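Local structure of putative N-acetylneuraminate lyase ([Ruminococcus] gnavus ATCC 29149, 6RB7) at residues A[64-69]-A[246-251]; A[84-89]-A[308-313]; A[277-282]-A[318-323]; A[290-295]-A[304-309]; A[296-301]-A[323-328]. The protein belongs to the dihydrodipicolinate synthetase family, whose members fold as a (beta/alpha)8 barrel followed by C-terminal helices. One frame throughout, in Å; residues are numbered along the deposited sequence.

Contact 1 (A[64-69]-A[246-251]); sequences TKYFVK and AMPELY
Y66 meets P248 in a small, buried aromatic-proline contact on the outside of the (beta/alpha)8 barrel, between helix 57-70 and the first turn of helix 248-259. P248 opens that helix directly after M247 at the N-cap, and its CB is directed toward helix 57-70. The two side chains approach from opposite directions, the phenol end of Y66 reaching the CG-CD side of the proline. Y66 CZ lies 4.1 Å from P248 CG, which sits obliquely to the aromatic ring. With CG anti to the backbone N (chi1 165°), the tyrosine reaches across the gap between the helices. Beside it, Y66 CD2 stands 3.9 Å over the centre of one face of the F67 ring. The hydroxyl is held by a hydrogen bond to the carbonyl O of G245, just before the second segment, which gives this buried polar atom a partner at the helix start. L295 and E299 of helix 287-299 also touch the tyrosine side chain. The closest approach across the contact is Y66 OH to P248 CD, 3.3 Å.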
# COMPACT_ATOMS: atom_id res chain seq x y z
N THR A 64 5.23 -33.26 -18.61
CA THR A 64 5.42 -34.12 -17.42
C THR A 64 6.67 -34.98 -17.63
O THR A 64 7.51 -35.09 -16.74
CB THR A 64 4.19 -34.98 -17.14
OG1 THR A 64 3.01 -34.19 -17.09
CG2 THR A 64 4.37 -35.78 -15.87
N LYS A 65 6.80 -35.58 -18.82
CA LYS A 65 7.97 -36.46 -19.11
C LYS A 65 9.24 -35.62 -19.07
O LYS A 65 10.31 -36.13 -18.64
CB LYS A 65 7.77 -37.14 -20.45
CG LYS A 65 6.65 -38.15 -20.42
CD LYS A 65 6.42 -38.90 -21.71
CE LYS A 65 5.98 -37.99 -22.84
NZ LYS A 65 5.78 -38.73 -24.12
N TYR A 66 9.17 -34.36 -19.51
CA TYR A 66 10.30 -33.41 -19.42
C TYR A 66 10.74 -33.26 -17.97
O TYR A 66 11.92 -33.38 -17.67
CB TYR A 66 9.90 -32.08 -20.02
CG TYR A 66 10.77 -30.88 -19.72
CD1 TYR A 66 11.93 -30.63 -20.41
CD2 TYR A 66 10.36 -29.96 -18.75
CE1 TYR A 66 12.70 -29.49 -20.17
CE2 TYR A 66 11.12 -28.83 -18.50
CZ TYR A 66 12.28 -28.58 -19.22
OH TYR A 66 13.02 -27.45 -18.94
N PHE A 67 9.81 -33.02 -17.06
CA PHE A 67 10.17 -32.85 -15.64
C PHE A 67 10.72 -34.14 -15.04
O PHE A 67 11.68 -34.10 -14.26
CB PHE A 67 8.99 -32.32 -14.84
CG PHE A 67 8.75 -30.84 -15.06
CD1 PHE A 67 9.77 -29.94 -14.81
CD2 PHE A 67 7.54 -30.38 -15.51
CE1 PHE A 67 9.55 -28.57 -14.99
CE2 PHE A 67 7.30 -29.00 -15.63
CZ PHE A 67 8.34 -28.12 -15.44
N VAL A 68 10.17 -35.30 -15.41
CA VAL A 68 10.75 -36.59 -14.96
C VAL A 68 12.19 -36.70 -15.44
O VAL A 68 13.09 -37.02 -14.62
CB VAL A 68 9.92 -37.77 -15.47
CG1 VAL A 68 10.64 -39.08 -15.24
CG2 VAL A 68 8.53 -37.79 -14.88
N LYS A 69 12.45 -36.43 -16.71
CA LYS A 69 13.82 -36.57 -17.25
C LYS A 69 14.78 -35.54 -16.65
O LYS A 69 15.98 -35.87 -16.50
CB LYS A 69 13.78 -36.65 -18.76
CG LYS A 69 13.06 -37.93 -19.23
CD LYS A 69 13.55 -39.26 -18.72
CE LYS A 69 12.76 -40.40 -19.33
NZ LYS A 69 13.21 -41.72 -18.82
N ALA A 246 11.86 -23.29 -17.00
CA ALA A 246 12.73 -22.74 -18.07
C ALA A 246 14.16 -23.29 -17.95
O ALA A 246 14.91 -23.22 -18.91
CB ALA A 246 12.77 -21.24 -17.98
N MET A 247 14.58 -23.68 -16.74
CA MET A 247 16.02 -23.94 -16.45
C MET A 247 16.17 -24.82 -15.22
O MET A 247 16.84 -24.48 -14.26
CB MET A 247 16.77 -22.61 -16.29
CG MET A 247 16.16 -21.71 -15.27
SD MET A 247 16.65 -20.00 -15.65
CE MET A 247 15.75 -19.01 -14.46
N PRO A 248 15.50 -26.00 -15.20
CA PRO A 248 15.43 -26.75 -13.95
C PRO A 248 16.79 -27.22 -13.46
O PRO A 248 17.00 -27.24 -12.21
CB PRO A 248 14.49 -27.93 -14.28
CG PRO A 248 14.47 -28.00 -15.78
CD PRO A 248 14.75 -26.61 -16.30
N GLU A 249 17.72 -27.51 -14.37
CA GLU A 249 19.07 -27.95 -13.98
C GLU A 249 19.75 -26.88 -13.15
O GLU A 249 20.54 -27.25 -12.25
CB GLU A 249 19.97 -28.26 -15.18
CG GLU A 249 19.45 -29.33 -16.09
CD GLU A 249 18.63 -28.81 -17.27
OE1 GLU A 249 17.77 -27.86 -17.10
OE2 GLU A 249 18.88 -29.35 -18.38
N LEU A 250 19.51 -25.60 -13.44
CA LEU A 250 20.20 -24.52 -12.69
C LEU A 250 19.68 -24.49 -11.25
O LEU A 250 20.47 -24.37 -10.32
CB LEU A 250 20.00 -23.16 -13.37
CG LEU A 250 20.63 -23.01 -14.75
CD1 LEU A 250 20.38 -21.63 -15.30
CD2 LEU A 250 22.13 -23.32 -14.68
N TYR A 251 18.36 -24.61 -11.06
CA TYR A 251 17.82 -24.63 -9.68
C TYR A 251 18.26 -25.91 -8.96
O TYR A 251 18.47 -25.84 -7.74
CB TYR A 251 16.32 -24.42 -9.70
CG TYR A 251 15.91 -23.02 -10.08
CD1 TYR A 251 16.03 -21.99 -9.17
CD2 TYR A 251 15.46 -22.71 -11.37
CE1 TYR A 251 15.65 -20.70 -9.48
CE2 TYR A 251 15.09 -21.41 -11.70
CZ TYR A 251 15.19 -20.40 -10.76
OH TYR A 251 14.75 -19.14 -11.06

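Contact 2 (A[84-89]-A[308-313]); sequences CIYQSV and EPLPAL
Y86 packs against P309 and L310, which both lie obliquely on the same side of its ring plane. Y86 CE1 comes within 3.6 Å of P309 CD, and Y86 CE2 lies 3.5 Å from L310 CG. L310 crosses the tyrosine at about a right angle, both methyls on that same side of the ring plane: L310 CD1 is 3.8 Å from Y86 CE2, while L310 CD2 reaches to 3.7 Å from Y86 OH. Y86 takes chi1 -51°, with CG anti to its carbonyl carbon, which sends the ring toward the 308-313 loop. The contact joins the loop between strand 74-77 of the (beta/alpha)8 barrel and helix 89-103 to the linker that leads into helix 317-335, at P309, which follows a cis peptide bond. I85 CG2 packs on the opposite face of the Y86 ring, 3.7 Å above its plane and offset toward the rim. The carbonyl O of Y86 accepts hydrogen bonds from R307 NH1 and from N117 ND2 of the second subunit.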
# COMPACT_ATOMS: atom_id res chain seq x y z
N CYS A 84 -4.16 -21.10 -13.67
CA CYS A 84 -5.38 -21.69 -13.07
C CYS A 84 -6.50 -20.65 -13.01
O CYS A 84 -7.67 -21.04 -13.16
CB CYS A 84 -5.16 -22.28 -11.69
SG CYS A 84 -4.69 -21.11 -10.39
N ILE A 85 -6.16 -19.38 -12.80
CA ILE A 85 -7.15 -18.28 -12.73
C ILE A 85 -8.02 -18.34 -14.00
O ILE A 85 -9.17 -17.98 -13.96
CB ILE A 85 -6.38 -16.94 -12.61
CG1 ILE A 85 -5.59 -16.91 -11.29
CG2 ILE A 85 -7.31 -15.72 -12.73
CD1 ILE A 85 -6.48 -16.93 -10.09
N TYR A 86 -7.43 -18.74 -15.12
CA TYR A 86 -8.02 -18.64 -16.46
C TYR A 86 -8.61 -19.97 -16.95
O TYR A 86 -9.04 -20.05 -18.12
CB TYR A 86 -6.99 -18.11 -17.45
CG TYR A 86 -6.31 -16.85 -16.97
CD1 TYR A 86 -7.07 -15.72 -16.68
CD2 TYR A 86 -4.97 -16.82 -16.70
CE1 TYR A 86 -6.49 -14.58 -16.17
CE2 TYR A 86 -4.37 -15.66 -16.25
CZ TYR A 86 -5.12 -14.54 -15.96
OH TYR A 86 -4.53 -13.42 -15.43
N GLN A 87 -8.64 -20.99 -16.09
CA GLN A 87 -9.03 -22.35 -16.49
C GLN A 87 -10.34 -22.73 -15.83
O GLN A 87 -10.63 -22.22 -14.74
CB GLN A 87 -7.93 -23.36 -16.21
CG GLN A 87 -6.82 -23.18 -17.23
CD GLN A 87 -5.63 -24.07 -16.99
OE1 GLN A 87 -5.63 -24.87 -16.05
NE2 GLN A 87 -4.63 -23.95 -17.84
N SER A 88 -11.11 -23.57 -16.50
CA SER A 88 -12.32 -24.19 -15.94
C SER A 88 -11.93 -25.36 -15.04
O SER A 88 -10.78 -25.87 -15.11
CB SER A 88 -13.22 -24.63 -17.06
OG SER A 88 -12.65 -25.69 -17.77
N VAL A 89 -12.89 -25.82 -14.26
CA VAL A 89 -12.73 -27.07 -13.49
C VAL A 89 -12.37 -28.19 -14.46
O VAL A 89 -11.44 -28.96 -14.18
CB VAL A 89 -13.99 -27.35 -12.67
CG1 VAL A 89 -14.00 -28.75 -12.14
CG2 VAL A 89 -14.13 -26.32 -11.53
N GLU A 308 -5.68 -15.66 -22.88
CA GLU A 308 -6.14 -14.27 -22.69
C GLU A 308 -6.95 -14.21 -21.41
O GLU A 308 -7.81 -15.06 -21.17
CB GLU A 308 -6.94 -13.81 -23.90
CG GLU A 308 -6.04 -13.58 -25.11
CD GLU A 308 -6.59 -12.72 -26.24
OE1 GLU A 308 -7.32 -11.75 -25.96
OE2 GLU A 308 -6.24 -13.01 -27.40
N PRO A 309 -6.79 -13.18 -20.55
CA PRO A 309 -6.10 -11.95 -20.90
C PRO A 309 -4.58 -11.82 -20.81
O PRO A 309 -4.07 -10.72 -21.06
CB PRO A 309 -6.75 -10.95 -19.93
CG PRO A 309 -7.03 -11.81 -18.69
CD PRO A 309 -7.52 -13.11 -19.29
N LEU A 310 -3.87 -12.87 -20.49
CA LEU A 310 -2.39 -12.76 -20.49
C LEU A 310 -1.97 -12.35 -21.90
O LEU A 310 -2.47 -12.92 -22.89
CB LEU A 310 -1.75 -14.07 -20.10
CG LEU A 310 -2.05 -14.55 -18.69
CD1 LEU A 310 -1.35 -15.88 -18.47
CD2 LEU A 310 -1.61 -13.51 -17.67
N PRO A 311 -1.07 -11.36 -22.02
CA PRO A 311 -0.68 -10.88 -23.34
C PRO A 311 0.28 -11.84 -24.04
O PRO A 311 1.30 -12.30 -23.48
CB PRO A 311 -0.02 -9.53 -23.04
CG PRO A 311 0.46 -9.64 -21.65
CD PRO A 311 -0.58 -10.48 -20.94
N ALA A 312 0.02 -12.01 -25.33
CA ALA A 312 0.86 -12.85 -26.22
C ALA A 312 2.15 -12.11 -26.59
O ALA A 312 2.20 -10.87 -26.55
CB ALA A 312 0.07 -13.17 -27.47
N LEU A 313 3.18 -12.87 -26.94
CA LEU A 313 4.41 -12.30 -27.51
C LEU A 313 4.05 -11.51 -28.78
O LEU A 313 3.15 -11.94 -29.52
CB LEU A 313 5.37 -13.42 -27.91
CG LEU A 313 5.88 -14.30 -26.78
CD1 LEU A 313 6.84 -15.31 -27.33
CD2 LEU A 313 6.56 -13.49 -25.72

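Contact 3 (A[277-282]-A[318-323]); sequences IYKMCS and MEIVKE
Two roughly antiparallel helices of the C-terminal helical region, 263-281 and 317-335, are joined here by K279 with E323 and by S282 with I320. K279 leaves its helix with CG anti to the backbone N, then bends at chi2 and chi3 (63° and 61°), which brings the ammonium group to the E323 carboxylate. The salt bridge K279 NZ to E323 OE1 measures 2.9 Å, and the nitrogen approaches from above the carboxylate plane, 53° out of it. The glutamate meets the bent lysine at about a right angle, its own chain extended beyond CG. S282 OG donates back to K279 O over 2.7 Å, in the carbonyl plane and on a lone pair; S282 N also bonds to this oxygen. I320 CG2 presses against the same carbonyl, 3.3 Å from K279 O, and both I320 CG2 and I320 CD1 lie 3.7 Å from S282 OG. The contact is at the surface; beneath it M280 packs inward on I291 and I294, while V321 rests on A293, so helix 287-299 runs under the pair.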
# COMPACT_ATOMS: atom_id res chain seq x y z
N ILE A 277 15.65 -14.25 -15.40
CA ILE A 277 14.28 -13.85 -15.07
C ILE A 277 14.04 -12.41 -15.52
O ILE A 277 12.99 -12.12 -16.12
CB ILE A 277 14.00 -14.03 -13.56
CG1 ILE A 277 14.09 -15.51 -13.18
CG2 ILE A 277 12.67 -13.41 -13.20
CD1 ILE A 277 14.02 -15.74 -11.71
N TYR A 278 14.98 -11.51 -15.22
CA TYR A 278 14.78 -10.09 -15.56
C TYR A 278 14.68 -9.95 -17.09
O TYR A 278 13.78 -9.20 -17.58
CB TYR A 278 15.85 -9.20 -14.96
CG TYR A 278 16.02 -9.36 -13.47
CD1 TYR A 278 14.96 -9.69 -12.63
CD2 TYR A 278 17.27 -9.26 -12.90
CE1 TYR A 278 15.15 -9.88 -11.28
CE2 TYR A 278 17.47 -9.41 -11.53
CZ TYR A 278 16.41 -9.72 -10.72
OH TYR A 278 16.58 -9.94 -9.39
N LYS A 279 15.48 -10.71 -17.82
CA LYS A 279 15.40 -10.68 -19.30
C LYS A 279 14.03 -11.20 -19.76
O LYS A 279 13.38 -10.56 -20.60
CB LYS A 279 16.54 -11.51 -19.90
CG LYS A 279 16.55 -11.54 -21.43
CD LYS A 279 16.77 -10.21 -22.06
CE LYS A 279 18.09 -9.58 -21.71
NZ LYS A 279 18.33 -8.41 -22.60
N MET A 280 13.54 -12.29 -19.20
CA MET A 280 12.25 -12.84 -19.65
C MET A 280 11.14 -11.84 -19.32
O MET A 280 10.17 -11.78 -20.06
CB MET A 280 11.96 -14.16 -18.97
CG MET A 280 12.98 -15.22 -19.34
SD MET A 280 12.51 -16.91 -18.89
CE MET A 280 12.42 -16.75 -17.10
N CYS A 281 11.25 -11.10 -18.23
CA CYS A 281 10.18 -10.15 -17.80
C CYS A 281 10.25 -8.85 -18.58
O CYS A 281 9.31 -8.03 -18.44
CB CYS A 281 10.29 -9.90 -16.31
SG CYS A 281 9.79 -11.33 -15.33
N SER A 282 11.27 -8.64 -19.41
CA SER A 282 11.48 -7.40 -20.20
C SER A 282 10.64 -7.40 -21.49
O SER A 282 10.59 -6.37 -22.16
CB SER A 282 12.93 -7.17 -20.48
OG SER A 282 13.42 -8.03 -21.52
N MET A 318 10.76 -11.69 -30.02
CA MET A 318 11.50 -12.95 -30.33
C MET A 318 13.00 -12.74 -30.10
O MET A 318 13.65 -13.72 -29.76
CB MET A 318 11.23 -13.48 -31.73
CG MET A 318 11.97 -14.79 -32.02
SD MET A 318 11.54 -16.25 -30.97
CE MET A 318 9.81 -15.90 -30.62
N GLU A 319 13.53 -11.51 -30.21
CA GLU A 319 14.95 -11.24 -29.88
C GLU A 319 15.21 -11.50 -28.39
O GLU A 319 16.25 -12.06 -28.01
CB GLU A 319 15.27 -9.77 -30.17
CG GLU A 319 16.75 -9.43 -30.14
CD GLU A 319 17.16 -8.28 -31.06
OE1 GLU A 319 16.53 -7.18 -31.01
OE2 GLU A 319 18.11 -8.48 -31.85
N ILE A 320 14.26 -11.10 -27.55
CA ILE A 320 14.36 -11.30 -26.08
C ILE A 320 14.27 -12.80 -25.77
O ILE A 320 15.06 -13.31 -24.94
CB ILE A 320 13.27 -10.48 -25.37
CG1 ILE A 320 13.54 -8.98 -25.53
CG2 ILE A 320 13.16 -10.87 -23.90
CD1 ILE A 320 12.37 -8.08 -25.11
N VAL A 321 13.33 -13.50 -26.39
CA VAL A 321 13.16 -14.96 -26.21
C VAL A 321 14.48 -15.66 -26.57
O VAL A 321 14.99 -16.48 -25.83
CB VAL A 321 12.00 -15.50 -27.07
CG1 VAL A 321 12.04 -17.00 -27.11
CG2 VAL A 321 10.66 -14.96 -26.60
N LYS A 322 15.05 -15.33 -27.73
CA LYS A 322 16.28 -16.03 -28.17
C LYS A 322 17.45 -15.70 -27.25
O LYS A 322 18.27 -16.61 -26.98
CB LYS A 322 16.60 -15.61 -29.60
CG LYS A 322 15.63 -16.21 -30.59
CD LYS A 322 15.92 -15.68 -32.00
CE LYS A 322 17.27 -16.14 -32.53
NZ LYS A 322 17.97 -15.12 -33.36
N GLU A 323 17.55 -14.45 -26.80
CA GLU A 323 18.63 -14.05 -25.87
C GLU A 323 18.48 -14.82 -24.55
O GLU A 323 19.49 -15.40 -24.07
CB GLU A 323 18.60 -12.55 -25.64
CG GLU A 323 19.77 -12.08 -24.82
CD GLU A 323 19.88 -10.56 -24.71
OE1 GLU A 323 18.87 -9.86 -25.06
OE2 GLU A 323 20.94 -10.08 -24.22

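Contact 4 (A[290-295]-A[304-309]); sequences VIKAIL and GAVREP
K292 reaches from helix 287-299 into the loop at G304-V306, and nearly all of the contact rests on this one side chain. The close-packed part is its buried end. Extended beyond CG, the chain passes the G304 carbonyl, with K292 CD 3.4 Å from G304 O, and ends at the next carbonyl, where K292 NZ donates to A305 O over 2.8 Å. The C=O...donor angle of 142° and a tilt of 29° from the carbonyl plane show an approach somewhat above that plane. V306, also buried, crosses the lysine obliquely and places CG1 4.0 Å from K292 NZ. The ammonium has two further partners, a salt bridge to E83 OE2 and a hydrogen bond to A47 O, so three acceptors grip it; the carboxylate probably helps keep it charged. The looser, solvent side is the outer face of the loop: the methyl of exposed A305 turns away from the helix and G304 is partly exposed, both residues meeting the lysine through their carbonyls. A lysine thus ties a C-terminal helix to the loop that follows it and to E83 and A47, in loops after strands 74-77 and 41-43 of the (beta/alpha)8 barrel.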
# COMPACT_ATOMS: atom_id res chain seq x y z
N VAL A 290 6.95 -16.06 -22.79
CA VAL A 290 8.40 -16.11 -23.07
C VAL A 290 8.91 -17.50 -22.74
O VAL A 290 9.62 -18.10 -23.53
CB VAL A 290 9.17 -15.02 -22.30
CG1 VAL A 290 10.66 -15.22 -22.39
CG2 VAL A 290 8.73 -13.64 -22.72
N ILE A 291 8.55 -18.04 -21.56
CA ILE A 291 9.08 -19.38 -21.17
C ILE A 291 8.61 -20.45 -22.15
O ILE A 291 9.42 -21.28 -22.54
CB ILE A 291 8.67 -19.71 -19.70
CG1 ILE A 291 9.42 -18.79 -18.73
CG2 ILE A 291 8.94 -21.17 -19.40
CD1 ILE A 291 8.94 -18.92 -17.30
N LYS A 292 7.34 -20.43 -22.58
CA LYS A 292 6.89 -21.48 -23.53
C LYS A 292 7.69 -21.36 -24.83
O LYS A 292 8.03 -22.40 -25.39
CB LYS A 292 5.39 -21.33 -23.75
CG LYS A 292 4.59 -21.66 -22.51
CD LYS A 292 3.08 -21.54 -22.69
CE LYS A 292 2.36 -21.51 -21.34
NZ LYS A 292 0.91 -21.59 -21.54
N ALA A 293 8.01 -20.15 -25.27
CA ALA A 293 8.78 -19.96 -26.52
C ALA A 293 10.23 -20.46 -26.32
O ALA A 293 10.83 -21.06 -27.23
CB ALA A 293 8.71 -18.55 -26.98
N ILE A 294 10.81 -20.20 -25.14
CA ILE A 294 12.16 -20.71 -24.80
C ILE A 294 12.14 -22.23 -24.85
O ILE A 294 13.12 -22.84 -25.36
CB ILE A 294 12.62 -20.21 -23.42
CG1 ILE A 294 12.92 -18.71 -23.52
CG2 ILE A 294 13.81 -20.99 -22.93
CD1 ILE A 294 13.13 -18.03 -22.18
N LEU A 295 11.13 -22.88 -24.28
CA LEU A 295 11.11 -24.36 -24.25
C LEU A 295 10.94 -24.92 -25.66
O LEU A 295 11.43 -26.02 -25.91
CB LEU A 295 10.01 -24.84 -23.29
CG LEU A 295 10.35 -24.58 -21.82
CD1 LEU A 295 9.18 -24.98 -20.96
CD2 LEU A 295 11.62 -25.30 -21.45
N GLY A 304 1.96 -24.36 -26.58
CA GLY A 304 0.92 -23.40 -26.96
C GLY A 304 1.20 -22.02 -26.42
O GLY A 304 2.32 -21.71 -26.01
N ALA A 305 0.19 -21.19 -26.52
CA ALA A 305 0.25 -19.75 -26.20
C ALA A 305 -0.06 -19.60 -24.71
O ALA A 305 -0.10 -20.60 -23.96
CB ALA A 305 -0.80 -19.05 -27.02
N VAL A 306 -0.27 -18.38 -24.28
CA VAL A 306 -0.85 -18.13 -22.95
C VAL A 306 -2.31 -17.73 -23.15
O VAL A 306 -2.69 -17.20 -24.23
CB VAL A 306 -0.10 -17.04 -22.15
CG1 VAL A 306 1.24 -17.56 -21.68
CG2 VAL A 306 0.01 -15.73 -22.89
N ARG A 307 -3.13 -18.01 -22.15
CA ARG A 307 -4.59 -17.74 -22.28
C ARG A 307 -4.88 -16.27 -22.00
O ARG A 307 -4.45 -15.72 -20.98
CB ARG A 307 -5.38 -18.66 -21.36
CG ARG A 307 -6.88 -18.45 -21.49
CD ARG A 307 -7.68 -19.59 -20.88
NE ARG A 307 -7.61 -20.76 -21.75
CZ ARG A 307 -8.23 -21.89 -21.45
NH1 ARG A 307 -8.87 -22.01 -20.31
NH2 ARG A 307 -8.16 -22.93 -22.28
N GLU A 308 -5.68 -15.66 -22.88
CA GLU A 308 -6.14 -14.27 -22.69
C GLU A 308 -6.95 -14.21 -21.41
O GLU A 308 -7.81 -15.06 -21.17
CB GLU A 308 -6.94 -13.81 -23.90
CG GLU A 308 -6.04 -13.58 -25.11
CD GLU A 308 -6.59 -12.72 -26.24
OE1 GLU A 308 -7.32 -11.75 -25.96
OE2 GLU A 308 -6.24 -13.01 -27.40
N PRO A 309 -6.79 -13.18 -20.55
CA PRO A 309 -6.10 -11.95 -20.90
C PRO A 309 -4.58 -11.82 -20.81
O PRO A 309 -4.07 -10.72 -21.06
CB PRO A 309 -6.75 -10.95 -19.93
CG PRO A 309 -7.03 -11.81 -18.69
CD PRO A 309 -7.52 -13.11 -19.29

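Contact 5 (A[296-301]-A[323-328]); sequences KINEGL and EAAQMI
N298 and A325 make the central pair, linked by a side-chain-to-backbone hydrogen bond between helix 287-299 and helix 317-335. N298 ND2 donates to A325 O over 3.2 Å, and the bond is nearly straight, with an N-H...acceptor angle of 171°. The oxygen lies close to the plane of the amide, whereas the donor comes at the carbonyl from its flank, with a C=O...donor angle of 112°. The rest of the amide is laid against the alanine, N298 OD1 standing 3.8 Å from A325 CB. Two isoleucines complete this first shell: I297 CG2 meets A325 CB at 4.1 Å, and I328 CG2 lies 4.1 Å from N298 ND2.

The small methyl of A325 lets the helices come close, with A325 CA 6.6 Å from N298 CA. The asparagine's chi1 of -77° sets CG anti to its carbonyl carbon and directs the amide across the gap, where C329 also touches it. Farther out, the helix of N298 ends just beyond it: G300, with positive phi, turns the chain out of helical shape, and G300 N bonds to K296 O over 2.9 Å. I297 also packs on V321 and K322 of helix 317-335. Within the helical region, I294 packs on A324, A325 and I328, and I276 of helix 263-281 backs I328 and M327, while L301 touches Y66 of helix 57-70.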
# COMPACT_ATOMS: atom_id res chain seq x y z
N LYS A 296 10.29 -24.19 -26.55
CA LYS A 296 10.28 -24.64 -27.99
C LYS A 296 11.69 -24.59 -28.54
O LYS A 296 12.12 -25.58 -29.17
CB LYS A 296 9.29 -23.79 -28.79
CG LYS A 296 9.27 -24.09 -30.28
CD LYS A 296 8.14 -23.30 -30.96
CE LYS A 296 7.76 -23.82 -32.33
NZ LYS A 296 7.51 -25.27 -32.28
N ILE A 297 12.45 -23.51 -28.34
CA ILE A 297 13.85 -23.38 -28.85
C ILE A 297 14.76 -24.41 -28.22
O ILE A 297 15.50 -25.10 -28.94
CB ILE A 297 14.37 -21.95 -28.61
CG1 ILE A 297 13.52 -20.97 -29.39
CG2 ILE A 297 15.85 -21.85 -28.88
CD1 ILE A 297 13.83 -19.54 -29.09
N ASN A 298 14.77 -24.49 -26.88
CA ASN A 298 15.82 -25.26 -26.18
C ASN A 298 15.43 -26.74 -26.07
O ASN A 298 16.36 -27.59 -25.93
CB ASN A 298 16.13 -24.68 -24.80
CG ASN A 298 16.97 -23.43 -24.84
OD1 ASN A 298 17.56 -23.12 -25.88
ND2 ASN A 298 17.07 -22.76 -23.70
N GLU A 299 14.14 -27.07 -26.13
CA GLU A 299 13.69 -28.46 -25.86
C GLU A 299 12.81 -29.02 -26.96
O GLU A 299 12.45 -30.22 -26.84
CB GLU A 299 12.98 -28.56 -24.50
CG GLU A 299 13.88 -28.16 -23.37
CD GLU A 299 14.97 -29.16 -23.00
OE1 GLU A 299 14.97 -30.30 -23.59
OE2 GLU A 299 15.76 -28.81 -22.14
N GLY A 300 12.38 -28.21 -27.93
CA GLY A 300 11.42 -28.64 -28.95
C GLY A 300 10.07 -28.97 -28.36
O GLY A 300 9.29 -29.74 -28.97
N LEU A 301 9.73 -28.43 -27.19
CA LEU A 301 8.40 -28.67 -26.60
C LEU A 301 7.42 -27.66 -27.17
O LEU A 301 7.77 -26.48 -27.32
CB LEU A 301 8.50 -28.50 -25.08
CG LEU A 301 9.19 -29.61 -24.31
CD1 LEU A 301 9.40 -29.18 -22.86
CD2 LEU A 301 8.35 -30.90 -24.35
N GLU A 323 17.55 -14.45 -26.80
CA GLU A 323 18.63 -14.05 -25.87
C GLU A 323 18.48 -14.82 -24.55
O GLU A 323 19.49 -15.40 -24.07
CB GLU A 323 18.60 -12.55 -25.64
CG GLU A 323 19.77 -12.08 -24.82
CD GLU A 323 19.88 -10.56 -24.71
OE1 GLU A 323 18.87 -9.86 -25.06
OE2 GLU A 323 20.94 -10.08 -24.22
N ALA A 324 17.28 -14.87 -23.99
CA ALA A 324 17.07 -15.59 -22.71
C ALA A 324 17.35 -17.08 -22.89
O ALA A 324 17.97 -17.68 -22.00
CB ALA A 324 15.68 -15.35 -22.19
N ALA A 325 16.92 -17.67 -23.99
CA ALA A 325 17.19 -19.10 -24.26
C ALA A 325 18.69 -19.36 -24.32
O ALA A 325 19.14 -20.33 -23.73
CB ALA A 325 16.49 -19.54 -25.54
N GLN A 326 19.45 -18.48 -24.96
CA GLN A 326 20.92 -18.61 -25.03
C GLN A 326 21.53 -18.41 -23.64
O GLN A 326 22.50 -19.15 -23.29
CB GLN A 326 21.53 -17.65 -26.07
CG GLN A 326 23.02 -17.89 -26.24
CD GLN A 326 23.28 -19.22 -26.90
OE1 GLN A 326 22.64 -19.55 -27.89
NE2 GLN A 326 24.20 -20.00 -26.34
N MET A 327 21.02 -17.46 -22.86
CA MET A 327 21.56 -17.24 -21.50
C MET A 327 21.41 -18.52 -20.67
O MET A 327 22.33 -18.85 -19.86
CB MET A 327 20.85 -16.07 -20.79
CG MET A 327 21.15 -14.74 -21.46
SD MET A 327 20.01 -13.42 -20.99
CE MET A 327 20.51 -13.15 -19.31
N ILE A 328 20.30 -19.22 -20.82
CA ILE A 328 20.06 -20.48 -20.08
C ILE A 328 21.10 -21.51 -20.54
O ILE A 328 21.70 -22.18 -19.70
CB ILE A 328 18.61 -20.94 -20.30
CG1 ILE A 328 17.65 -19.99 -19.56
CG2 ILE A 328 18.42 -22.37 -19.86
CD1 ILE A 328 16.22 -20.06 -20.05

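In the fold
Contacts 3, 4 and 5 cluster in the C-terminal helices, their centres 10 to 13 Å apart: contacts 4 and 5 use helix 287-299, and contacts 3 and 5 share E323 on helix 317-335. Contact 1 opens and closes earlier along the chain and lies beside them, 13 Å from contact 5. Contact 2 is the farthest from contacts 1 and 5, 23 Å from each, yet shares E308 and P309 with contact 4, 10 Å away. Contacts 3 and 5 hold the C-terminal helices together, contact 1 joins the first and last barrel helices, and contacts 2 and 4 tie the linker to a barrel loop and to helix 287-299, the linker around E308 and P309 reaching the second subunit.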